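Local atomic coordinates of protein (endonuclease) (Salmonella typhimurium, PDB entry 1BYR), a protein that is an endonuclease of the phospholipase D-like (PLD-like) family, with an alpha/beta fold built around a mixed beta-sheet. Residues M32-Y35 / S36-A39. Sequence-based numbering, arbitrary orientation.
Sequences MMAY and SFTA
The Phe-37 ring turns back toward the end of strand 29-34 and meets Met-32 and Ala-34, both on the same side of the strand. Met-32 SD lies 4.0 Å from Phe-37 CE1, near the ring plane, in an edge-on Met-aromatic contact. With CG anti to the backbone N (chi1 -177°) and the chain extended beyond it, the unbranched methionine is long enough to carry its sulfur to that edge. Ala-34 CB approaches Phe-37 CD1 obliquely at 3.8 Å; its small methyl lets the ring come close to the backbone. This apolar part is buried. The turn at Tyr-35 and Ser-36 is partly exposed and more loosely joined: the flat Tyr-35 ring offers a face to the small Ser-36 hydroxyl, whose OG sits toward the rim, 3.5 Å from Tyr-35 CD2. No direct hydrogen bond links the two segments; instead a water accepts from Tyr-35 N at 3.1 Å and donates to Ser-36 O at 2.9 Å. The Asn-65 amide hydrogen-bonds through both ends, ND2 to Tyr-35 O and OD1 to Phe-37 N. The whole connects strand 29-34 to helix 40-51, whose N-cap position is Ala-39, while Phe-37 touches Ile-60 of the parallel strand 55-61 and Met-43 of that helix.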
loop_
_atom_site.group_PDB
_atom_site.type_symbol
_atom_site.label_atom_id
_atom_site.label_comp_id
_atom_site.label_asym_id
_atom_site.label_seq_id
_atom_site.Cartn_x
_atom_site.Cartn_y
_atom_site.Cartn_z
ATOM N N MET A 32 13.042 -3.291 -6.185
ATOM C CA MET A 32 11.618 -3.590 -6.074
ATOM C C MET A 32 11.229 -4.740 -5.142
ATOM O O MET A 32 11.937 -5.746 -5.037
ATOM C CB MET A 32 11.070 -3.874 -7.477
ATOM C CG MET A 32 9.575 -4.126 -7.563
ATOM S SD MET A 32 9.175 -4.431 -9.286
ATOM C CE MET A 32 7.479 -4.204 -9.359
ATOM N N MET A 33 10.085 -4.570 -4.469
ATOM C CA MET A 33 9.525 -5.565 -3.555
ATOM C C MET A 33 8.115 -5.790 -4.072
ATOM O O MET A 33 7.396 -4.830 -4.359
ATOM C CB MET A 33 9.412 -5.018 -2.115
ATOM C CG MET A 33 10.710 -4.528 -1.461
ATOM S SD MET A 33 10.477 -3.999 0.271
ATOM C CE MET A 33 10.613 -5.535 1.154
ATOM N N ALA A 34 7.697 -7.047 -4.192
ATOM C CA ALA A 34 6.361 -7.312 -4.669
ATOM C C ALA A 34 5.739 -8.536 -4.034
ATOM O O ALA A 34 6.438 -9.440 -3.599
ATOM C CB ALA A 34 6.384 -7.489 -6.173
ATOM N N TYR A 35 4.411 -8.547 -3.974
ATOM C CA TYR A 35 3.679 -9.705 -3.477
ATOM C C TYR A 35 3.344 -10.324 -4.841
ATOM O O TYR A 35 4.249 -10.746 -5.545
ATOM C CB TYR A 35 2.426 -9.248 -2.731
ATOM C CG TYR A 35 1.472 -10.359 -2.352
ATOM C CD1 TYR A 35 1.939 -11.607 -1.962
ATOM C CD2 TYR A 35 0.101 -10.153 -2.381
ATOM C CE1 TYR A 35 1.057 -12.627 -1.612
ATOM C CE2 TYR A 35 -0.789 -11.166 -2.035
ATOM C CZ TYR A 35 -0.307 -12.400 -1.646
ATOM O OH TYR A 35 -1.188 -13.396 -1.286
ATOM N N SER A 36 2.082 -10.353 -5.243
ATOM C CA SER A 36 1.748 -10.884 -6.565
ATOM C C SER A 36 2.523 -10.113 -7.639
ATOM O O SER A 36 2.371 -8.902 -7.771
ATOM C CB SER A 36 0.260 -10.742 -6.804
ATOM O OG SER A 36 -0.422 -11.180 -5.667
ATOM N N PHE A 37 3.329 -10.835 -8.421
ATOM C CA PHE A 37 4.193 -10.261 -9.452
ATOM C C PHE A 37 3.785 -10.840 -10.816
ATOM O O PHE A 37 4.328 -11.861 -11.238
ATOM C CB PHE A 37 5.628 -10.659 -9.068
ATOM C CG PHE A 37 6.715 -10.013 -9.879
ATOM C CD1 PHE A 37 7.002 -8.661 -9.749
ATOM C CD2 PHE A 37 7.501 -10.785 -10.733
ATOM C CE1 PHE A 37 8.067 -8.082 -10.448
ATOM C CE2 PHE A 37 8.564 -10.217 -11.438
ATOM C CZ PHE A 37 8.843 -8.867 -11.299
ATOM N N THR A 38 2.852 -10.186 -11.511
ATOM C CA THR A 38 2.359 -10.719 -12.793
ATOM C C THR A 38 2.081 -9.783 -13.987
ATOM O O THR A 38 2.053 -10.249 -15.130
ATOM C CB THR A 38 1.036 -11.525 -12.588
ATOM O OG1 THR A 38 -0.004 -10.625 -12.185
ATOM C CG2 THR A 38 1.191 -12.592 -11.515
ATOM N N ALA A 39 1.865 -8.495 -13.747
ATOM C CA ALA A 39 1.534 -7.566 -14.836
ATOM C C ALA A 39 2.538 -7.460 -15.989
ATOM O O ALA A 39 3.635 -6.920 -15.825
ATOM C CB ALA A 39 1.261 -6.176 -14.262
HETATM O O HOH W 1 2.598 -6.862 -5.776
#